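Local coordinates for periplasmic sugar-binding protein (Chloroflexus aurantiacus, PDB 4RXU), which binds beta-D-glucopyranose in the cleft between its two lobes and probably serves as the solute receptor of an ABC-type sugar transporter, at residues A[50-55]-A[306-311]; A[81-86]-A[104-109]; A[136-141]-A[296-301]; A[244-249]-A[261-266]. All coordinates share one frame; numbering follows the deposited sequence. Where two conformers were deposited one is given.

The chain forms two lobes with glucose between them. Interactions 1 and 2 belong to the lobe built on the mixed sheet, with centres about 20 Å apart. Interaction 4 lies in the other lobe, on the parallel four-stranded sheet, its centre about 38 Å from that of interaction 1. Interaction 3 lies between these, nearest the chain's centre, and supplies Lys298 to the sugar. Interactions 1 and 3 touch and both use helix 300-315. Along the chain, 1 encloses the other three, 2 closes before 3 opens, and 4 is nested inside 3. The two lobes are thus interleaved in sequence, as in periplasmic binding proteins, and the strand in interaction 3 appears to lead from one to the other.

Interaction 1 (A[50-55]-A[306-311]); sequences TRFREA and DAIKAA
Phe52 and Ala55 of helix 44-59 meet Ala307 and Ile308 of helix 300-315. Both helices pack on the mixed sheet. The helix segments cross at -51°, and their axes stay 11.3 Å apart at closest. Side chains must therefore reach across the gap. Just ahead of the contact, Arg51 packs on Val300 and Arg301 of the same partner helix and bonds to the carbonyl of Tyr357.

Phe52 presents the edge of its ring, not a face. Its CE1 is 4.2 Å from Ile308 CG1, and its CZ is 4.3 Å from Ala307 CB. Both partner carbons lie near the ring plane. The CA-CB bond of Phe52 does not aim at the partner helix, yet the far end of the ring comes close to it. Ile35, Ile65 and Val304 also touch the ring, and Tyr117 meets it with planes about 45° apart.

One turn on, Ala55 points toward the other helix. Its CB is 3.5 Å from Ile308 CD1, tighter than normal van der Waals contact. Ile308 places CG1 beside its backbone N, chi1 -67°, and its chain extends from there to Ala55. Val304 touches Ala55 as well, and Tyr61 touches Ile308.

Between the two segments the hold is purely apolar: one tight methyl pair and a looser fit at the ring edge. Such contacts lack the directionality of a hydrogen bond, so what counts here is the fit of carbon against carbon.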
loop_
_atom_site.group_PDB
_atom_site.type_symbol
_atom_site.label_atom_id
_atom_site.label_comp_id
_atom_site.label_asym_id
_atom_site.label_seq_id
_atom_site.Cartn_x
_atom_site.Cartn_y
_atom_site.Cartn_z
ATOM N N THR A 50 10.164 10.873 -6.547
ATOM C CA THR A 50 9.906 11.818 -7.635
ATOM C C THR A 50 9.057 12.983 -7.192
ATOM O O THR A 50 9.391 14.144 -7.429
ATOM C CB THR A 50 9.222 11.110 -8.820
ATOM O OG1 THR A 50 10.161 10.184 -9.400
ATOM C CG2 THR A 50 8.717 12.165 -9.874
ATOM N N ARG A 51 7.972 12.664 -6.489
ATOM C CA ARG A 51 7.051 13.686 -6.052
ATOM C C ARG A 51 7.657 14.579 -4.964
ATOM O O ARG A 51 7.391 15.796 -4.950
ATOM C CB ARG A 51 5.741 13.068 -5.582
ATOM C CG ARG A 51 5.024 12.240 -6.639
ATOM C CD ARG A 51 4.564 13.066 -7.801
ATOM N NE ARG A 51 3.844 12.242 -8.775
ATOM C CZ ARG A 51 3.202 12.739 -9.823
ATOM N NH1 ARG A 51 3.178 14.051 -10.021
ATOM N NH2 ARG A 51 2.598 11.921 -10.663
ATOM N N PHE A 52 8.476 13.991 -4.068
ATOM C CA PHE A 52 9.174 14.796 -3.088
ATOM C C PHE A 52 10.088 15.790 -3.776
ATOM O O PHE A 52 10.071 16.985 -3.471
ATOM C CB PHE A 52 9.994 13.953 -2.096
ATOM C CG PHE A 52 9.221 13.560 -0.852
ATOM C CD1 PHE A 52 8.697 14.524 -0.010
ATOM C CD2 PHE A 52 9.030 12.230 -0.532
ATOM C CE1 PHE A 52 8.000 14.165 1.128
ATOM C CE2 PHE A 52 8.345 11.866 0.609
ATOM C CZ PHE A 52 7.830 12.828 1.439
ATOM N N ARG A 53 10.906 15.275 -4.691
ATOM C CA ARG A 53 11.866 16.133 -5.409
ATOM C C ARG A 53 11.160 17.254 -6.152
ATOM O O ARG A 53 11.580 18.404 -6.088
ATOM C CB ARG A 53 12.713 15.308 -6.366
ATOM C CG ARG A 53 13.771 14.523 -5.611
ATOM C CD ARG A 53 14.779 13.850 -6.529
ATOM N NE ARG A 53 15.395 12.675 -5.897
ATOM C CZ ARG A 53 16.218 12.693 -4.844
ATOM N NH1 ARG A 53 16.564 13.830 -4.255
ATOM N NH2 ARG A 53 16.699 11.548 -4.358
ATOM N N GLU A 54 10.061 16.930 -6.826
ATOM C CA GLU A 54 9.277 17.980 -7.509
ATOM C C GLU A 54 8.752 19.043 -6.536
ATOM O O GLU A 54 8.841 20.233 -6.789
ATOM C CB GLU A 54 8.145 17.374 -8.327
ATOM C CG GLU A 54 8.683 16.587 -9.532
ATOM C CD GLU A 54 7.660 15.698 -10.217
ATOM O OE1 GLU A 54 6.544 15.529 -9.691
ATOM O OE2 GLU A 54 7.996 15.144 -11.295
ATOM N N ALA A 55 8.209 18.602 -5.413
ATOM C CA ALA A 55 7.610 19.540 -4.438
ATOM C C ALA A 55 8.679 20.385 -3.772
ATOM O O ALA A 55 8.495 21.579 -3.561
ATOM C CB ALA A 55 6.786 18.789 -3.389
ATOM N N ASP A 306 1.348 16.945 2.255
ATOM C CA ASP A 306 0.917 16.824 3.654
ATOM C C ASP A 306 2.114 16.676 4.576
ATOM O O ASP A 306 2.193 17.305 5.620
ATOM C CB ASP A 306 -0.062 15.670 3.840
ATOM C CG ASP A 306 -1.465 16.025 3.429
ATOM O OD1 ASP A 306 -1.760 17.214 3.148
ATOM O OD2 ASP A 306 -2.284 15.085 3.416
ATOM N N ALA A 307 3.081 15.884 4.141
ATOM C CA ALA A 307 4.315 15.685 4.921
ATOM C C ALA A 307 5.192 16.940 4.971
ATOM O O ALA A 307 5.758 17.282 6.015
ATOM C CB ALA A 307 5.117 14.521 4.361
ATOM N N ILE A 308 5.328 17.595 3.834
ATOM C CA ILE A 308 6.140 18.810 3.779
ATOM C C ILE A 308 5.475 19.872 4.666
ATOM O O ILE A 308 6.134 20.541 5.466
ATOM C CB ILE A 308 6.341 19.309 2.338
ATOM C CG1 ILE A 308 7.200 18.317 1.547
ATOM C CG2 ILE A 308 6.985 20.707 2.347
ATOM C CD1 ILE A 308 7.186 18.545 0.044
ATOM N N LYS A 309 4.176 20.054 4.502
ATOM C CA LYS A 309 3.443 21.048 5.290
ATOM C C LYS A 309 3.600 20.787 6.803
ATOM O O LYS A 309 3.837 21.707 7.607
ATOM C CB LYS A 309 1.969 21.093 4.867
ATOM C CG LYS A 309 1.735 21.713 3.488
ATOM C CD LYS A 309 0.256 21.912 3.156
ATOM C CE LYS A 309 -0.401 20.730 2.460
ATOM N NZ LYS A 309 -1.802 21.084 2.076
ATOM N N ALA A 310 3.510 19.533 7.207
ATOM C CA ALA A 310 3.620 19.202 8.628
ATOM C C ALA A 310 5.021 19.491 9.110
ATOM O O ALA A 310 5.195 20.065 10.184
ATOM C CB ALA A 310 3.252 17.760 8.885
ATOM N N ALA A 311 6.024 19.099 8.320
ATOM C CA ALA A 311 7.410 19.397 8.661
ATOM C C ALA A 311 7.693 20.884 8.807
ATOM O O ALA A 311 8.294 21.315 9.796
ATOM C CB ALA A 311 8.353 18.785 7.643
#

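Interaction 2 (A[81-86]-A[104-109]); sequences ALIAKG and AEAARA
The two backbones come closest at Ile83 and Ala107, whose CA atoms are 6.8 Å apart. The small alanines on this side of the second helix are consistent with so close an approach. Ile83 is the one large side chain in the contact, and its CA-CB bond points toward the partner.

Ile83 CD1 does the touching. Ile83 CD1 lies 3.7 Å from the carbonyl oxygen Ala106 O and 3.8 Å from Ala107 CA. The methyl carbon Ala106 CB is farther from Ile83 CD1, at 4.5 Å. The isoleucine tip therefore rests mainly on helix backbone and not on a side chain. Its CG1 branch stands opposite the carbonyl carbon, and chi2 of 165° extends the chain so that CD1 becomes the leading atom. No hydrogen bond crosses between the segments.

Soon after Ile83 the first helix stops. Gly86, at phi 99°, closes it in a Schellman motif. Gly86 N bonds to Ile83 O at 3.0 Å and weakly to Leu82 O. A side chain at these backbone angles would press on the preceding carbonyl oxygen, which accounts for glycine.

Helices 72-84 and 101-109 lie next to each other against the mixed sheet. Ile83 also touches Ala110. Leu82 packs on Leu66 of strand 61-67 and on Leu90 of strand 89-92. Ala107 touches Leu90 too, so strand 89-92 meets both helices.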
loop_
_atom_site.group_PDB
_atom_site.type_symbol
_atom_site.label_atom_id
_atom_site.label_comp_id
_atom_site.label_asym_id
_atom_site.label_seq_id
_atom_site.Cartn_x
_atom_site.Cartn_y
_atom_site.Cartn_z
ATOM N N ALA A 81 22.393 9.231 10.963
ATOM C CA ALA A 81 23.166 10.151 10.114
ATOM C C ALA A 81 22.448 11.482 10.013
ATOM O O ALA A 81 23.065 12.535 10.077
ATOM C CB ALA A 81 23.359 9.574 8.732
ATOM N N LEU A 82 21.123 11.428 9.880
ATOM C CA LEU A 82 20.343 12.652 9.734
ATOM C C LEU A 82 20.336 13.451 11.043
ATOM O O LEU A 82 20.441 14.676 11.042
ATOM C CB LEU A 82 18.924 12.313 9.304
ATOM C CG LEU A 82 18.833 11.839 7.847
ATOM C CD1 LEU A 82 17.443 11.264 7.566
ATOM C CD2 LEU A 82 19.199 12.927 6.838
ATOM N N ILE A 83 20.218 12.739 12.159
ATOM C CA ILE A 83 20.315 13.374 13.488
ATOM C C ILE A 83 21.624 14.132 13.586
ATOM O O ILE A 83 21.648 15.276 14.053
ATOM C CB ILE A 83 20.224 12.349 14.621
ATOM C CG1 ILE A 83 18.795 11.812 14.713
ATOM C CG2 ILE A 83 20.658 12.969 15.949
ATOM C CD1 ILE A 83 18.684 10.558 15.557
ATOM N N ALA A 84 22.699 13.503 13.124
ATOM C CA ALA A 84 24.029 14.082 13.243
ATOM C C ALA A 84 24.206 15.298 12.346
ATOM O O ALA A 84 24.998 16.198 12.638
ATOM C CB ALA A 84 25.094 13.043 12.963
ATOM N N LYS A 85 23.466 15.321 11.252
ATOM C CA LYS A 85 23.410 16.497 10.394
ATOM C C LYS A 85 22.522 17.628 10.896
ATOM O O LYS A 85 22.477 18.694 10.287
ATOM C CB LYS A 85 22.917 16.091 9.033
ATOM C CG LYS A 85 23.927 15.262 8.292
ATOM C CD LYS A 85 23.515 15.180 6.845
ATOM C CE LYS A 85 24.527 14.390 6.046
ATOM N NZ LYS A 85 24.195 12.946 6.153
ATOM N N GLY A 86 21.765 17.382 11.953
ATOM C CA GLY A 86 21.040 18.449 12.637
ATOM C C GLY A 86 19.585 18.581 12.268
ATOM O O GLY A 86 18.964 19.615 12.485
ATOM N N ALA A 104 12.853 5.506 15.743
ATOM C CA ALA A 104 11.948 6.587 16.122
ATOM C C ALA A 104 12.348 7.117 17.520
ATOM O O ALA A 104 12.387 8.316 17.774
ATOM C CB ALA A 104 10.504 6.080 16.109
ATOM N N GLU A 105 12.640 6.192 18.425
ATOM C CA GLU A 105 13.034 6.532 19.776
ATOM C C GLU A 105 14.340 7.312 19.791
ATOM O O GLU A 105 14.476 8.269 20.559
ATOM C CB GLU A 105 13.117 5.271 20.634
ATOM C CG GLU A 105 11.724 4.728 20.928
ATOM C CD GLU A 105 11.677 3.288 21.387
ATOM O OE1 GLU A 105 12.720 2.602 21.468
ATOM O OE2 GLU A 105 10.539 2.836 21.642
ATOM N N ALA A 106 15.276 6.934 18.925
ATOM C CA ALA A 106 16.541 7.657 18.821
ATOM C C ALA A 106 16.317 9.082 18.331
ATOM O O ALA A 106 16.960 10.015 18.802
ATOM C CB ALA A 106 17.530 6.932 17.910
ATOM N N ALA A 107 15.416 9.245 17.377
ATOM C CA ALA A 107 15.078 10.576 16.888
ATOM C C ALA A 107 14.462 11.391 18.004
ATOM O O ALA A 107 14.887 12.535 18.283
ATOM C CB ALA A 107 14.105 10.469 15.716
ATOM N N ARG A 108 13.443 10.833 18.660
ATOM C CA ARG A 108 12.793 11.574 19.766
ATOM C C ARG A 108 13.807 11.965 20.843
ATOM O O ARG A 108 13.739 13.069 21.410
ATOM C CB ARG A 108 11.647 10.801 20.427
ATOM C CG ARG A 108 11.010 11.548 21.613
ATOM C CD ARG A 108 9.937 10.735 22.309
ATOM N NE ARG A 108 10.473 9.439 22.683
ATOM C CZ ARG A 108 9.796 8.496 23.318
ATOM N NH1 ARG A 108 8.537 8.696 23.688
ATOM N NH2 ARG A 108 10.390 7.350 23.573
ATOM N N ALA A 109 14.743 11.070 21.128
ATOM C CA ALA A 109 15.712 11.316 22.183
ATOM C C ALA A 109 16.656 12.466 21.885
ATOM O O ALA A 109 17.253 13.046 22.805
ATOM C CB ALA A 109 16.474 10.035 22.465
#

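Interaction 3 (A[136-141]-A[296-301]); sequences IAVGAQ and VFKDVR. With BGC (beta-D-glucopyranose), chain C.
The glucose pocket of this periplasmic binding protein fold is flanked by Val138, Val296 and Lys298, which meet beside it. Strand 295-298 runs here between the lobes, consistent with a hinge strand, and leads into helix 300-315. Helix 135-148 lies alongside it, the short segments running nearly antiparallel at 159° with axes 9.5 Å apart.

Val138 and Val296 point at each other. Val138 CG2 is 4.0 Å from Val296 CG1, and Val138 O is 3.9 Å from Val296 CG2. Gln141 meets Val296 at about a right angle, with Gln141 OE1 4.1 Å from Val296 CG1. The amide's hydrogen bonds go to Thr342 from OE1 and to the carbonyl of Val340 from NE2.

Lys298 crosses Val138 at about a right angle, with Lys298 CD 3.8 Å from Val138 CG2. The lysine chain bends at chi3, -56°, beyond which its amine reaches the sugar. Gln277 also bonds to this amine, and the pairing with Asp278 is long and weak. Phe172 touches both Val138 and Lys298, while Asp118, Asp166 and Asn252 also hydrogen-bond the sugar.

Farther along, Asp299 stands at the N-cap of helix 300-315, its OD1 taking a weak bond from Arg301 N. Arg301 holds its carboxylate side-on, with NE and NH2 each bonded to one oxygen. At the pocket end, Lys298 NZ donates to two adjacent glucose hydroxyl oxygens, 2.9 Å to BGC O2 and 3.0 Å to BGC O3.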
loop_
_atom_site.group_PDB
_atom_site.type_symbol
_atom_site.label_atom_id
_atom_site.label_comp_id
_atom_site.label_asym_id
_atom_site.label_seq_id
_atom_site.Cartn_x
_atom_site.Cartn_y
_atom_site.Cartn_z
ATOM N N ILE A 136 -7.550 1.291 5.065
ATOM C CA ILE A 136 -8.728 0.422 5.202
ATOM C C ILE A 136 -9.626 0.580 3.952
ATOM O O ILE A 136 -10.133 -0.411 3.384
ATOM C CB ILE A 136 -9.495 0.735 6.503
ATOM C CG1 ILE A 136 -8.699 0.255 7.741
ATOM C CG2 ILE A 136 -10.909 0.131 6.516
ATOM C CD1 ILE A 136 -8.654 -1.250 7.951
ATOM N N ALA A 137 -9.826 1.826 3.540
ATOM C CA ALA A 137 -10.632 2.105 2.367
ATOM C C ALA A 137 -10.002 1.516 1.101
ATOM O O ALA A 137 -10.725 1.064 0.233
ATOM C CB ALA A 137 -10.859 3.606 2.206
ATOM N N VAL A 138 -8.667 1.515 0.988
ATOM C CA VAL A 138 -8.036 0.821 -0.154
ATOM C C VAL A 138 -8.513 -0.646 -0.237
ATOM O O VAL A 138 -8.969 -1.118 -1.294
ATOM C CB VAL A 138 -6.502 0.828 -0.050
ATOM C CG1 VAL A 138 -5.883 -0.018 -1.141
ATOM C CG2 VAL A 138 -5.982 2.247 -0.104
ATOM N N GLY A 139 -8.404 -1.379 0.871
ATOM C CA GLY A 139 -8.785 -2.802 0.842
ATOM C C GLY A 139 -10.266 -2.986 0.600
ATOM O O GLY A 139 -10.655 -3.866 -0.126
ATOM N N ALA A 140 -11.078 -2.145 1.239
ATOM C CA ALA A 140 -12.539 -2.179 1.053
ATOM C C ALA A 140 -12.876 -1.953 -0.411
ATOM O O ALA A 140 -13.696 -2.677 -0.967
ATOM C CB ALA A 140 -13.239 -1.158 1.932
ATOM N N GLN A 141 -12.227 -0.979 -1.044
ATOM C CA GLN A 141 -12.498 -0.694 -2.441
ATOM C C GLN A 141 -12.066 -1.830 -3.356
ATOM O O GLN A 141 -12.729 -2.158 -4.332
ATOM C CB GLN A 141 -11.838 0.600 -2.871
ATOM C CG GLN A 141 -12.564 1.822 -2.356
ATOM C CD GLN A 141 -11.933 3.114 -2.850
ATOM O OE1 GLN A 141 -11.342 3.145 -3.905
ATOM N NE2 GLN A 141 -12.092 4.171 -2.107
ATOM N N VAL A 296 -6.521 1.134 -7.178
ATOM C CA VAL A 296 -6.833 2.178 -6.221
ATOM C C VAL A 296 -5.772 3.278 -6.347
ATOM O O VAL A 296 -4.583 3.052 -6.119
ATOM C CB VAL A 296 -6.988 1.681 -4.773
ATOM C CG1 VAL A 296 -7.275 2.865 -3.869
ATOM C CG2 VAL A 296 -8.120 0.658 -4.680
ATOM N N PHE A 297 -6.222 4.464 -6.753
ATOM C CA PHE A 297 -5.343 5.612 -6.961
ATOM C C PHE A 297 -5.156 6.319 -5.636
ATOM O O PHE A 297 -6.123 6.714 -5.006
ATOM C CB PHE A 297 -5.978 6.573 -7.973
ATOM C CG PHE A 297 -5.297 7.919 -8.085
ATOM C CD1 PHE A 297 -3.919 8.006 -8.273
ATOM C CD2 PHE A 297 -6.028 9.098 -8.005
ATOM C CE1 PHE A 297 -3.303 9.237 -8.381
ATOM C CE2 PHE A 297 -5.403 10.335 -8.120
ATOM C CZ PHE A 297 -4.041 10.395 -8.294
ATOM N N LYS A 298 -3.897 6.468 -5.236
ATOM C CA LYS A 298 -3.491 7.164 -4.021
ATOM C C LYS A 298 -2.612 8.338 -4.452
ATOM O O LYS A 298 -1.511 8.127 -4.959
ATOM C CB LYS A 298 -2.747 6.205 -3.081
ATOM C CG LYS A 298 -3.435 4.848 -2.918
ATOM C CD LYS A 298 -3.027 4.044 -1.709
ATOM C CE LYS A 298 -1.536 3.810 -1.663
ATOM N NZ LYS A 298 -1.234 2.806 -0.601
ATOM N N ASP A 299 -3.130 9.559 -4.335
ATOM C CA ASP A 299 -2.460 10.704 -4.917
ATOM C C ASP A 299 -1.244 11.065 -4.080
ATOM O O ASP A 299 -1.338 11.766 -3.083
ATOM C CB ASP A 299 -3.442 11.877 -5.061
ATOM C CG ASP A 299 -2.919 12.990 -5.931
ATOM O OD1 ASP A 299 -1.675 13.114 -6.083
ATOM O OD2 ASP A 299 -3.765 13.743 -6.465
ATOM N N VAL A 300 -0.099 10.552 -4.517
ATOM C CA VAL A 300 1.174 10.783 -3.844
ATOM C C VAL A 300 1.536 12.259 -3.778
ATOM O O VAL A 300 2.257 12.682 -2.882
ATOM C CB VAL A 300 2.296 9.926 -4.493
ATOM C CG1 VAL A 300 3.651 10.232 -3.867
ATOM C CG2 VAL A 300 2.002 8.437 -4.346
ATOM N N ARG A 301 1.046 13.069 -4.707
ATOM C CA ARG A 301 1.269 14.517 -4.580
ATOM C C ARG A 301 0.694 15.076 -3.274
ATOM O O ARG A 301 1.302 15.924 -2.617
ATOM C CB ARG A 301 0.649 15.288 -5.761
ATOM C CG ARG A 301 1.136 14.814 -7.113
ATOM C CD ARG A 301 0.379 15.480 -8.236
ATOM N NE ARG A 301 -1.028 15.123 -8.205
ATOM C CZ ARG A 301 -1.932 15.548 -9.073
ATOM N NH1 ARG A 301 -1.580 16.382 -10.053
ATOM N NH2 ARG A 301 -3.193 15.157 -8.935
HETATM C C2 BGC C . 2.163 1.154 0.212
HETATM C C3 BGC C . 1.668 0.708 -1.149
HETATM C C4 BGC C . 2.763 -0.085 -1.846
HETATM C C5 BGC C . 3.287 -1.209 -0.952
HETATM C C6 BGC C . 4.488 -1.928 -1.525
HETATM C C1 BGC C . 2.488 -0.141 0.938
HETATM O O1 BGC C . 2.742 0.051 2.298
HETATM O O2 BGC C . 1.133 1.896 0.873
HETATM O O3 BGC C . 1.320 1.871 -1.895
HETATM O O4 BGC C . 2.195 -0.721 -3.008
HETATM O O5 BGC C . 3.646 -0.704 0.319
HETATM O O6 BGC C . 5.504 -1.015 -1.947
#

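Interaction 4 (A[244-249]-A[261-266]); sequences GKVYIL and DAFAAD
Phe263 of helix 253-264 packs its ring on Val246 and Ile248 of strand 246-249. These elements begin a beta-alpha-beta unit that strand 269-274 completes. Ahead of the contact on the helix, Asp261 bonds to Tyr286.

Phe263 points toward the strand. Ile248 comes from the opposite direction and sets CD1 over one ring face. That methyl is 3.6 Å from the Phe263 ring centroid and only 13° off the normal, a CH-pi contact. Ile248 keeps CG1 beside its backbone N (chi1 -55°) and runs on extended to CD1, which brings that methyl over the ring. Val246 CG2 approaches obliquely, 3.7 Å from Phe263 CD2. Tyr158 meets the phenyl ring edge-to-face, and Leu235 touches it from helix 224-237.

Beyond Phe263 the helix gives out. Asp266 N still bonds to Phe263 O, at 3.2 Å. The Asp266 carboxylate pairs with Lys243 and takes a bond from Asp268 N.

Between these two segments the contact is apolar and runs through the Phe263 ring. It rests on dispersion, with the CH-pi contact of Ile248 at its centre.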
loop_
_atom_site.group_PDB
_atom_site.type_symbol
_atom_site.label_atom_id
_atom_site.label_comp_id
_atom_site.label_asym_id
_atom_site.label_seq_id
_atom_site.Cartn_x
_atom_site.Cartn_y
_atom_site.Cartn_z
ATOM N N GLY A 244 -12.406 -21.123 -14.290
ATOM C CA GLY A 244 -13.442 -20.460 -15.046
ATOM C C GLY A 244 -13.384 -18.959 -14.836
ATOM O O GLY A 244 -12.407 -18.303 -15.152
ATOM N N LYS A 245 -14.459 -18.418 -14.307
ATOM C CA LYS A 245 -14.534 -16.986 -14.056
ATOM C C LYS A 245 -14.168 -16.699 -12.618
ATOM O O LYS A 245 -14.921 -17.050 -11.702
ATOM C CB LYS A 245 -15.942 -16.511 -14.312
ATOM C CG LYS A 245 -16.109 -15.018 -14.204
ATOM C CD LYS A 245 -17.260 -14.623 -15.081
ATOM C CE LYS A 245 -18.244 -13.847 -14.271
ATOM N NZ LYS A 245 -19.486 -13.731 -15.071
ATOM N N VAL A 246 -13.050 -16.007 -12.410
ATOM C CA VAL A 246 -12.429 -15.969 -11.102
ATOM C C VAL A 246 -12.184 -14.549 -10.653
ATOM O O VAL A 246 -12.149 -13.624 -11.446
ATOM C CB VAL A 246 -11.118 -16.785 -11.052
ATOM C CG1 VAL A 246 -11.331 -18.192 -11.600
ATOM C CG2 VAL A 246 -9.986 -16.086 -11.792
ATOM N N TYR A 247 -12.012 -14.418 -9.344
ATOM C CA TYR A 247 -11.929 -13.140 -8.643
ATOM C C TYR A 247 -10.633 -13.139 -7.837
ATOM O O TYR A 247 -10.378 -14.074 -7.074
ATOM C CB TYR A 247 -13.185 -12.986 -7.770
ATOM C CG TYR A 247 -14.366 -12.876 -8.661
ATOM C CD1 TYR A 247 -14.997 -14.020 -9.167
ATOM C CD2 TYR A 247 -14.823 -11.639 -9.072
ATOM C CE1 TYR A 247 -16.053 -13.914 -10.057
ATOM C CE2 TYR A 247 -15.895 -11.527 -9.956
ATOM C CZ TYR A 247 -16.499 -12.669 -10.436
ATOM O OH TYR A 247 -17.547 -12.564 -11.314
ATOM N N ILE A 248 -9.811 -12.110 -8.032
ATOM C CA ILE A 248 -8.465 -12.071 -7.490
ATOM C C ILE A 248 -8.251 -10.772 -6.710
ATOM O O ILE A 248 -8.332 -9.672 -7.259
ATOM C CB ILE A 248 -7.403 -12.131 -8.590
ATOM C CG1 ILE A 248 -7.596 -13.369 -9.482
ATOM C CG2 ILE A 248 -5.992 -12.075 -7.982
ATOM C CD1 ILE A 248 -6.856 -13.313 -10.798
ATOM N N LEU A 249 -8.012 -10.927 -5.408
ATOM C CA LEU A 249 -7.663 -9.801 -4.523
ATOM C C LEU A 249 -6.151 -9.647 -4.582
ATOM O O LEU A 249 -5.441 -10.283 -3.813
ATOM C CB LEU A 249 -8.111 -10.058 -3.084
ATOM C CG LEU A 249 -7.795 -8.869 -2.154
ATOM C CD1 LEU A 249 -8.733 -7.692 -2.397
ATOM C CD2 LEU A 249 -7.867 -9.333 -0.716
ATOM N N ASP A 261 -0.713 -12.147 -14.993
ATOM C CA ASP A 261 0.084 -12.849 -16.012
ATOM C C ASP A 261 -0.052 -14.362 -15.871
ATOM O O ASP A 261 -0.197 -15.082 -16.859
ATOM C CB ASP A 261 1.574 -12.460 -15.956
ATOM C CG ASP A 261 1.854 -11.038 -16.419
ATOM O OD1 ASP A 261 0.960 -10.359 -17.002
ATOM O OD2 ASP A 261 3.007 -10.599 -16.161
ATOM N N ALA A 262 -0.018 -14.848 -14.641
ATOM C CA ALA A 262 -0.223 -16.290 -14.398
ATOM C C ALA A 262 -1.626 -16.768 -14.773
ATOM O O ALA A 262 -1.803 -17.810 -15.428
ATOM C CB ALA A 262 0.065 -16.609 -12.934
ATOM N N PHE A 263 -2.636 -16.022 -14.316
ATOM C CA PHE A 263 -4.036 -16.368 -14.574
ATOM C C PHE A 263 -4.400 -16.265 -16.059
ATOM O O PHE A 263 -5.146 -17.103 -16.570
ATOM C CB PHE A 263 -4.967 -15.510 -13.722
ATOM C CG PHE A 263 -5.163 -16.038 -12.312
ATOM C CD1 PHE A 263 -4.167 -15.922 -11.356
ATOM C CD2 PHE A 263 -6.332 -16.691 -11.964
ATOM C CE1 PHE A 263 -4.356 -16.398 -10.061
ATOM C CE2 PHE A 263 -6.530 -17.172 -10.675
ATOM C CZ PHE A 263 -5.531 -17.026 -9.728
ATOM N N ALA A 264 -3.829 -15.280 -16.754
ATOM C CA ALA A 264 -4.089 -15.098 -18.192
ATOM C C ALA A 264 -3.611 -16.298 -18.995
ATOM O O ALA A 264 -4.178 -16.630 -20.028
ATOM C CB ALA A 264 -3.409 -13.843 -18.697
ATOM N N ALA A 265 -2.544 -16.926 -18.509
ATOM C CA ALA A 265 -1.933 -18.092 -19.167
ATOM C C ALA A 265 -2.613 -19.441 -18.929
ATOM O O ALA A 265 -2.226 -20.437 -19.534
ATOM C CB ALA A 265 -0.466 -18.203 -18.781
ATOM N N ASP A 266 -3.596 -19.483 -18.042
ATOM C CA ASP A 266 -4.218 -20.733 -17.650
ATOM C C ASP A 266 -5.452 -20.856 -18.518
ATOM O O ASP A 266 -6.395 -20.074 -18.382
ATOM C CB ASP A 266 -4.565 -20.689 -16.163
ATOM C CG ASP A 266 -5.150 -21.991 -15.644
ATOM O OD1 ASP A 266 -6.105 -22.521 -16.250
ATOM O OD2 ASP A 266 -4.668 -22.473 -14.595
#